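Local coordinates for protein prolyl oligopeptidase (Galerina marginata, PDB 5N4B) that cleaves peptide bonds on the C-terminal side of prolyl residues and macrocyclises precursor peptides in the biosynthesis of the amanitin toxins, at residues N316-H321 with A363-A368; P355-A360 with A375-N380. The protein carries 1 engineered substitution. One frame throughout, in Å; residues are numbered along the deposited sequence.

Contact 1 (N316-H321 with A363-A368); sequences NIITNH and AQVNCA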
ATOM      1  N   ASN A 316      14.454   5.992 -11.148  1.00 10.06           N
ATOM      2  CA  ASN A 316      14.751   6.003  -9.728  1.00 10.40           C
ATOM      3  C   ASN A 316      16.242   5.742  -9.523  1.00 10.73           C
ATOM      4  O   ASN A 316      16.756   4.722  -9.985  1.00 11.21           O
ATOM      5  CB  ASN A 316      13.891   4.963  -8.994  1.00 11.65           C
ATOM      6  CG  ASN A 316      13.978   5.102  -7.469  1.00 12.60           C
ATOM      7  OD1 ASN A 316      14.634   4.321  -6.831  1.00 14.91           O
ATOM      8  ND2 ASN A 316      13.395   6.170  -6.922  1.00 16.23           N
ATOM      9  N   ILE A 317      16.928   6.613  -8.804  1.00  9.85           N
ATOM     10  CA  ILE A 317      18.363   6.457  -8.621  1.00 11.08           C
ATOM     11  C   ILE A 317      18.691   5.251  -7.750  1.00 10.57           C
ATOM     12  O   ILE A 317      18.089   5.042  -6.686  1.00 12.30           O
ATOM     13  CB  ILE A 317      18.957   7.694  -7.928  1.00 12.05           C
ATOM     14  CG1 ILE A 317      18.671   8.978  -8.687  1.00 15.55           C
ATOM     15  CG2 ILE A 317      20.481   7.506  -7.710  1.00 15.26           C
ATOM     16  CD1 ILE A 317      19.140   8.975 -10.070  1.00 17.62           C
ATOM     17  N   ILE A 318      19.702   4.495  -8.135  1.00  9.13           N
ATOM     18  CA  ILE A 318      20.292   3.432  -7.306  1.00  8.63           C
ATOM     19  C   ILE A 318      21.514   3.962  -6.569  1.00 10.80           C
ATOM     20  O   ILE A 318      21.576   3.925  -5.338  1.00 13.60           O
ATOM     21  CB  ILE A 318      20.691   2.216  -8.173  1.00  9.12           C
ATOM     22  CG1 ILE A 318      19.477   1.669  -8.895  1.00  9.84           C
ATOM     23  CG2 ILE A 318      21.376   1.170  -7.298  1.00 10.33           C
ATOM     24  CD1 ILE A 318      19.807   0.839 -10.096  1.00 11.74           C
ATOM     25  N   THR A 319      22.488   4.468  -7.296  1.00  9.43           N
ATOM     26  CA  THR A 319      23.707   5.008  -6.700  1.00 12.04           C
ATOM     27  C   THR A 319      24.492   5.752  -7.774  1.00 13.05           C
ATOM     28  O   THR A 319      24.046   5.868  -8.920  1.00 11.74           O
ATOM     29  CB  THR A 319      24.533   3.915  -6.040  1.00 13.20           C
ATOM     30  OG1 THR A 319      25.477   4.590  -5.163  1.00 18.11           O
ATOM     31  CG2 THR A 319      25.291   3.021  -6.999  1.00 14.90           C
ATOM     32  N   ASN A 320      25.695   6.186  -7.426  1.00 12.56           N
ATOM     33  CA  ASN A 320      26.598   6.772  -8.407  1.00 12.73           C
ATOM     34  C   ASN A 320      28.003   6.388  -8.008  1.00 15.59           C
ATOM     35  O   ASN A 320      28.311   6.196  -6.834  1.00 16.06           O
ATOM     36  CB  ASN A 320      26.504   8.296  -8.481  1.00 13.70           C
ATOM     37  CG  ASN A 320      27.006   8.944  -7.243  1.00 14.94           C
ATOM     38  OD1 ASN A 320      26.395   8.793  -6.205  1.00 14.58           O
ATOM     39  ND2 ASN A 320      28.111   9.669  -7.331  1.00 16.90           N
ATOM     40  N   HIS A 321      28.885   6.312  -9.003  1.00 15.84           N
ATOM     41  CA  HIS A 321      30.324   6.223  -8.789  1.00 17.42           C
ATOM     42  C   HIS A 321      30.906   7.399  -9.560  1.00 18.48           C
ATOM     43  O   HIS A 321      30.902   7.413 -10.795  1.00 18.97           O
ATOM     44  CB  HIS A 321      30.898   4.853  -9.200  1.00 21.05           C
ATOM     45  CG  HIS A 321      30.347   3.714  -8.400  1.00 21.14           C
ATOM     46  ND1 HIS A 321      30.439   3.653  -7.031  1.00 28.72           N
ATOM     47  CD2 HIS A 321      29.711   2.582  -8.786  1.00 26.88           C
ATOM     48  CE1 HIS A 321      29.853   2.545  -6.600  1.00 26.17           C
ATOM     49  NE2 HIS A 321      29.404   1.876  -7.643  1.00 28.78           N
ATOM     50  N   ALA A 363      12.314  -5.440 -10.047  1.00  8.86           N
ATOM     51  CA  ALA A 363      11.483  -4.785  -9.026  1.00  8.94           C
ATOM     52  C   ALA A 363      12.267  -3.884  -8.095  1.00  8.70           C
ATOM     53  O   ALA A 363      11.724  -2.875  -7.629  1.00 11.16           O
ATOM     54  CB  ALA A 363      10.772  -5.855  -8.193  1.00 12.29           C
ATOM     55  N   GLN A 364      13.507  -4.235  -7.781  1.00  8.91           N
ATOM     56  CA  GLN A 364      14.317  -3.469  -6.836  1.00  9.46           C
ATOM     57  C   GLN A 364      15.792  -3.732  -7.115  1.00  8.36           C
ATOM     58  O   GLN A 364      16.167  -4.883  -7.407  1.00  8.61           O
ATOM     59  CB  GLN A 364      13.979  -3.910  -5.408  1.00  8.91           C
ATOM     60  CG  GLN A 364      14.605  -3.016  -4.336  1.00 10.50           C
ATOM     61  CD  GLN A 364      14.404  -3.464  -2.893  1.00 10.54           C
ATOM     62  OE1 GLN A 364      13.870  -4.519  -2.590  1.00 12.08           O
ATOM     63  NE2 GLN A 364      14.947  -2.685  -1.991  1.00 15.06           N
ATOM     64  N   VAL A 365      16.636  -2.709  -6.972  1.00  8.27           N
ATOM     65  CA  VAL A 365      18.091  -2.862  -7.060  1.00  8.03           C
ATOM     66  C   VAL A 365      18.694  -1.962  -6.008  1.00 10.51           C
ATOM     67  O   VAL A 365      18.420  -0.750  -6.011  1.00 10.03           O
ATOM     68  CB  VAL A 365      18.686  -2.504  -8.439  1.00 10.06           C
ATOM     69  CG1 VAL A 365      20.188  -2.734  -8.437  1.00 11.06           C
ATOM     70  CG2 VAL A 365      18.108  -3.328  -9.555  1.00 13.02           C
ATOM     71  N   ASN A 366      19.553  -2.535  -5.162  1.00  8.53           N
ATOM     72  CA  ASN A 366      20.313  -1.794  -4.146  1.00  9.52           C
ATOM     73  C   ASN A 366      21.807  -2.014  -4.348  1.00 10.37           C
ATOM     74  O   ASN A 366      22.247  -3.118  -4.673  1.00 11.74           O
ATOM     75  CB  ASN A 366      19.964  -2.232  -2.742  1.00  9.38           C
ATOM     76  CG  ASN A 366      18.569  -1.856  -2.316  1.00 10.70           C
ATOM     77  OD1 ASN A 366      17.649  -1.578  -3.114  1.00 13.95           O
ATOM     78  ND2 ASN A 366      18.371  -1.859  -1.013  1.00 10.79           N
ATOM     79  N   CYS A 367      22.606  -0.981  -4.175  1.00 10.82           N
ATOM     80  CA  CYS A 367      24.040  -1.162  -4.135  1.00 11.58           C
ATOM     81  C   CYS A 367      24.438  -1.572  -2.722  1.00 10.47           C
ATOM     82  O   CYS A 367      23.945  -0.984  -1.749  1.00 11.79           O
ATOM     83  CB  CYS A 367      24.705   0.161  -4.496  1.00 12.08           C
ATOM     84  SG  CYS A 367      26.507   0.152  -4.526  1.00 14.45           S
ATOM     85  N   ALA A 368      25.310  -2.548  -2.625  1.00 10.60           N
ATOM     86  CA  ALA A 368      25.732  -3.135  -1.360  1.00 10.38           C
ATOM     87  C   ALA A 368      27.238  -3.277  -1.332  1.00 14.37           C
ATOM     88  O   ALA A 368      27.893  -3.573  -2.348  1.00 12.94           O
ATOM     89  CB  ALA A 368      25.104  -4.505  -1.149  1.00 13.48           C
TER
HETATM   90  O   HOH W   1      21.308   1.359  -3.128  1.00 17.78           O

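Contact 2 (P355-A360 with A375-N380); sequences PEEKDA and AIYKRN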
ATOM      1  N   PRO A 355      20.622  -5.352 -18.525  1.00 11.28           N
ATOM      2  CA  PRO A 355      19.593  -5.203 -19.561  1.00 12.25           C
ATOM      3  C   PRO A 355      18.237  -5.663 -19.074  1.00 10.84           C
ATOM      4  O   PRO A 355      18.124  -6.465 -18.159  1.00 12.06           O
ATOM      5  CB  PRO A 355      20.111  -6.100 -20.702  1.00 15.35           C
ATOM      6  CG  PRO A 355      21.055  -7.024 -20.083  1.00 20.44           C
ATOM      7  CD  PRO A 355      21.672  -6.312 -18.897  1.00 13.96           C
ATOM      8  N   GLU A 356      17.207  -5.173 -19.743  1.00 12.06           N
ATOM      9  CA  GLU A 356      15.836  -5.631 -19.515  1.00 11.96           C
ATOM     10  C   GLU A 356      15.715  -7.119 -19.762  1.00 13.06           C
ATOM     11  O   GLU A 356      16.246  -7.638 -20.761  1.00 15.84           O
ATOM     12  CB  GLU A 356      14.895  -4.886 -20.457  1.00 14.64           C
ATOM     13  CG  GLU A 356      13.441  -5.148 -20.176  1.00 12.20           C
ATOM     14  CD  GLU A 356      12.499  -4.701 -21.280  1.00 16.21           C
ATOM     15  OE1 GLU A 356      12.971  -4.526 -22.424  1.00 19.07           O
ATOM     16  OE2 GLU A 356      11.294  -4.579 -21.013  1.00 15.83           O
ATOM     17  N   GLU A 357      14.951  -7.783 -18.910  1.00 12.39           N
ATOM     18  CA  GLU A 357      14.548  -9.173 -19.136  1.00 12.87           C
ATOM     19  C   GLU A 357      13.152  -9.127 -19.726  1.00 15.02           C
ATOM     20  O   GLU A 357      12.260  -8.511 -19.131  1.00 19.26           O
ATOM     21  CB  GLU A 357      14.542  -9.917 -17.817  1.00 15.40           C
ATOM     22  CG  GLU A 357      15.897 -10.186 -17.292  1.00 18.92           C
ATOM     23  CD  GLU A 357      16.694 -11.164 -18.150  1.00 25.78           C
ATOM     24  OE1 GLU A 357      16.087 -12.109 -18.688  1.00 30.91           O
ATOM     25  OE2 GLU A 357      17.915 -10.971 -18.302  1.00 26.37           O
ATOM     26  N   LYS A 358      12.964  -9.739 -20.886  1.00 15.17           N
ATOM     27  CA  LYS A 358      11.688  -9.696 -21.580  1.00 17.25           C
ATOM     28  C   LYS A 358      10.563 -10.164 -20.683  1.00 20.18           C
ATOM     29  O   LYS A 358       9.448  -9.648 -20.787  1.00 23.41           O
ATOM     30  CB  LYS A 358      11.773 -10.547 -22.848  1.00 19.28           C
ATOM     31  CG  LYS A 358      10.546 -10.555 -23.752  1.00 24.92           C
ATOM     32  CD  LYS A 358      10.742 -11.546 -24.914  1.00 28.05           C
ATOM     33  CE  LYS A 358       9.525 -11.700 -25.811  1.00 30.02           C
ATOM     34  NZ  LYS A 358       9.147 -10.416 -26.423  1.00 40.94           N
ATOM     35  N   ASP A 359      10.822 -11.151 -19.855  1.00 18.28           N
ATOM     36  CA  ASP A 359       9.746 -11.844 -19.141  1.00 24.98           C
ATOM     37  C   ASP A 359       9.977 -11.901 -17.624  1.00 25.39           C
ATOM     38  O   ASP A 359       9.583 -12.871 -16.947  1.00 18.80           O
ATOM     39  CB  ASP A 359       9.561 -13.247 -19.710  1.00 33.93           C
ATOM     40  CG  ASP A 359       9.041 -13.236 -21.147  1.00 37.83           C
ATOM     41  OD1 ASP A 359       7.940 -12.680 -21.437  1.00 38.87           O
ATOM     42  OD2 ASP A 359       9.779 -13.767 -21.984  1.00 34.67           O
ATOM     43  N   ALA A 360      10.694 -10.926 -17.073  1.00 15.87           N
ATOM     44  CA  ALA A 360      10.723 -10.805 -15.627  1.00 13.13           C
ATOM     45  C   ALA A 360      10.934  -9.339 -15.297  1.00 13.55           C
ATOM     46  O   ALA A 360      11.834  -8.709 -15.843  1.00 14.06           O
ATOM     47  CB  ALA A 360      11.835 -11.618 -14.990  1.00 18.87           C
ATOM     48  N   ALA A 375      19.639  -7.493  -6.699  1.00  8.49           N
ATOM     49  CA  ALA A 375      18.490  -7.270  -7.566  1.00  9.81           C
ATOM     50  C   ALA A 375      17.403  -8.258  -7.217  1.00  8.72           C
ATOM     51  O   ALA A 375      17.673  -9.435  -6.985  1.00 10.34           O
ATOM     52  CB  ALA A 375      18.876  -7.504  -9.029  1.00 12.51           C
ATOM     53  N   ILE A 376      16.161  -7.781  -7.218  1.00  8.36           N
ATOM     54  CA  ILE A 376      14.986  -8.643  -7.096  0.67  8.15           C
ATOM     55  C   ILE A 376      14.258  -8.576  -8.417  1.00  9.33           C
ATOM     56  O   ILE A 376      13.901  -7.480  -8.888  1.00  9.13           O
ATOM     57  CB  ILE A 376      14.083  -8.242  -5.934  0.67  8.51           C
ATOM     58  CG1 ILE A 376      14.820  -8.517  -4.632  0.67 11.93           C
ATOM     59  CG2 ILE A 376      12.750  -9.043  -5.989  0.67  9.77           C
ATOM     60  CD1 ILE A 376      14.114  -7.950  -3.458  0.67 12.00           C
ATOM     61  N   TYR A 377      14.072  -9.747  -9.022  1.00  9.61           N
ATOM     62  CA  TYR A 377      13.255  -9.939 -10.208  1.00  9.04           C
ATOM     63  C   TYR A 377      11.960 -10.604  -9.808  1.00  9.24           C
ATOM     64  O   TYR A 377      11.940 -11.543  -8.984  1.00 12.86           O
ATOM     65  CB  TYR A 377      13.959 -10.822 -11.217  1.00 10.88           C
ATOM     66  CG  TYR A 377      14.986 -10.103 -12.021  1.00 11.09           C
ATOM     67  CD1 TYR A 377      14.602  -9.416 -13.143  1.00  9.88           C
ATOM     68  CD2 TYR A 377      16.318 -10.109 -11.666  1.00 13.30           C
ATOM     69  CE1 TYR A 377      15.528  -8.708 -13.922  1.00  9.79           C
ATOM     70  CE2 TYR A 377      17.248  -9.450 -12.448  1.00 14.60           C
ATOM     71  CZ  TYR A 377      16.829  -8.741 -13.548  1.00 15.01           C
ATOM     72  OH  TYR A 377      17.819  -8.065 -14.235  1.00 15.98           O
ATOM     73  N   LYS A 378      10.882 -10.123 -10.363  1.00  9.07           N
ATOM     74  CA  LYS A 378       9.566 -10.707 -10.157  1.00  9.78           C
ATOM     75  C   LYS A 378       9.228 -11.489 -11.422  1.00 10.86           C
ATOM     76  O   LYS A 378       8.967 -10.884 -12.457  1.00 11.55           O
ATOM     77  CB  LYS A 378       8.533  -9.636  -9.846  1.00 10.92           C
ATOM     78  CG  LYS A 378       7.199 -10.189  -9.377  1.00 12.53           C
ATOM     79  CD  LYS A 378       6.158  -9.133  -9.178  1.00 17.25           C
ATOM     80  CE  LYS A 378       6.577  -8.092  -8.120  1.00 15.10           C
ATOM     81  NZ  LYS A 378       6.845  -8.661  -6.788  1.00 17.59           N
ATOM     82  N   ARG A 379       9.282 -12.818 -11.357  1.00 10.04           N
ATOM     83  CA  ARG A 379       9.059 -13.679 -12.506  1.00  9.96           C
ATOM     84  C   ARG A 379       7.813 -14.510 -12.184  1.00 12.89           C
ATOM     85  O   ARG A 379       7.778 -15.230 -11.166  1.00 12.62           O
ATOM     86  CB  ARG A 379      10.277 -14.586 -12.725  1.00 13.93           C
ATOM     87  CG  ARG A 379      10.109 -15.431 -13.983  1.00 17.89           C
ATOM     88  CD  ARG A 379      11.161 -16.571 -14.065  1.00 25.00           C
ATOM     89  NE  ARG A 379      12.424 -15.993 -13.752  1.00 27.85           N
ATOM     90  CZ  ARG A 379      13.152 -15.256 -14.579  1.00 30.07           C
ATOM     91  NH1 ARG A 379      12.761 -15.041 -15.836  1.00 35.11           N
ATOM     92  NH2 ARG A 379      14.295 -14.733 -14.107  1.00 34.56           N
ATOM     93  N   ASN A 380       6.785 -14.399 -13.018  1.00 12.20           N
ATOM     94  CA  ASN A 380       5.528 -15.087 -12.733  1.00 14.05           C
ATOM     95  C   ASN A 380       5.016 -14.720 -11.333  1.00 13.25           C
ATOM     96  O   ASN A 380       4.426 -15.524 -10.623  1.00 14.33           O
ATOM     97  CB  ASN A 380       5.624 -16.605 -12.917  1.00 16.44           C
ATOM     98  CG  ASN A 380       5.924 -17.021 -14.308  1.00 24.95           C
ATOM     99  OD1 ASN A 380       6.838 -17.833 -14.552  1.00 30.95           O
ATOM    100  ND2 ASN A 380       5.216 -16.469 -15.207  1.00 22.52           N
TER
HETATM  101  O   HOH W   2      16.649  -6.186 -15.809  1.00  8.35           O
HETATM  102  O   HOH W   3       7.250 -12.647 -15.323  1.00  9.59           O

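Contact 1 (N316-H321 with A363-A368)
Ile-318 packs between two strands that run nearly side by side, 23° from parallel, without a direct backbone hydrogen bond between them. The axes of 316-321 and 363-368 come within 6.4 Å. With CG2 anti to its backbone N (CG1 beside it, chi1 -59°), Ile-318 spreads two branches over the partner strand. The CD1 tip crosses obliquely onto Val-365, 3.9 Å from its CB, while CG2 lies 3.8 Å from the Val-365 O. One residue further, Thr-319 holds CG2 in the crowded position between its N and carbonyl carbon, placing this methyl 3.8 Å from Cys-367 CB; SG of Cys-367, anti to its own N, skirts the same methyl. Thr-319 OG1 instead hydrogen-bonds Gln-412. Packing loosens away from this apolar patch. A water accepts from Cys-367 N at 2.9 Å and reaches Ile-318 O through a weak bond of 3.4 Å, so a single water links the two main chains where they do not pair directly. His-321 keeps its distance, its ring centroid obliquely 5.4 Å from Cys-367 SG. Asn-366 turns its CB away, and its ND2 hydrogen-bonds Asn-410. Each segment lies on the first strand of a four-stranded blade of the beta-propeller, the strand that in such folds lines the central channel. Phe-373 of strand 372-379 touches Ile-318, Thr-319 and Val-365, adding to the apolar cluster, while Tyr-326 of strand 324-329 pairs with Ile-318 and Thr-319 in a classic beta bulge and strand 273-279 of the preceding blade flanks Ile-317.

Contact 2 (P355-A360 with A375-N380)
The connection between two propeller blades meets the second strand of the blade it leads into. Residues 355-360 have no regular secondary structure until a type I beta turn from Glu-357 to Ala-360 brings the chain to strand 361-368, and the side chains of Tyr-377 and Arg-379, two residues apart on strand 372-379, meet this connection. Tyr-377, its CG beside the backbone N (chi1 -80°), faces the turn with the CD1-CE1 side of its ring, and Ala-360 CB packs 4.0 Å from CD1. Ala-360 O lies at the ring edge, in plane, 3.9 Å from CD1. Glu-357 has CG anti to the carbonyl carbon, beside the backbone N, which sets it 3.7 Å from Tyr-377 CE1; the bend at chi2 then turns the carboxylate to 88° from the ring. The phenol ends at a water that donates to Pro-355 O (2.8 Å) and lies 2.7 Å from Tyr-377 OH, linking Pro-355, early in the connection, to the strand. In the propeller, strand 349-352 closes one four-stranded sheet and strand 361-368 opens the next. Backbone pairing of Lys-378 with Lys-361 follows immediately, and Ala-360 CA already sits 3.6 Å from Lys-378 O. Arg-379 leaves extended and then bends at chi3 (-46°), folding its guanidinium back so that one face lies over Ala-360 CB, 3.6 Å from NH1. Its NE forms a salt bridge to Glu-384, whereas Glu-357 OE1 stays 5.3 Å from NH1. A second water accepts from Asn-380 N and donates to Asp-359 O. Lys-378 NZ makes salt bridges with Asp-383 and Asp-505, the latter in the chain between strand 492-495 of the large mixed sheet and helix 510-519.

How the contacts relate
The two contacts, their centres 16 Å apart, share one propeller blade. Along the chain their segments alternate, 316-321, 355-360, 363-368 and 375-380, so contact 2 begins inside the chain enclosed by contact 1. Strands 361-368 and 372-379, one from each contact, are antiparallel neighbours, joined by probable hydrogen bonds between Ala-363 and Ile-376 (N to O) and between Ile-376 and Gln-364 (N to O). Contact 1 joins successive blades by setting this blade's first strand against that of the preceding one, while contact 2 joins the chain crossing between them to the new blade's second strand, at the end near the hydrolase domain. Both lie away from the catalytic residues.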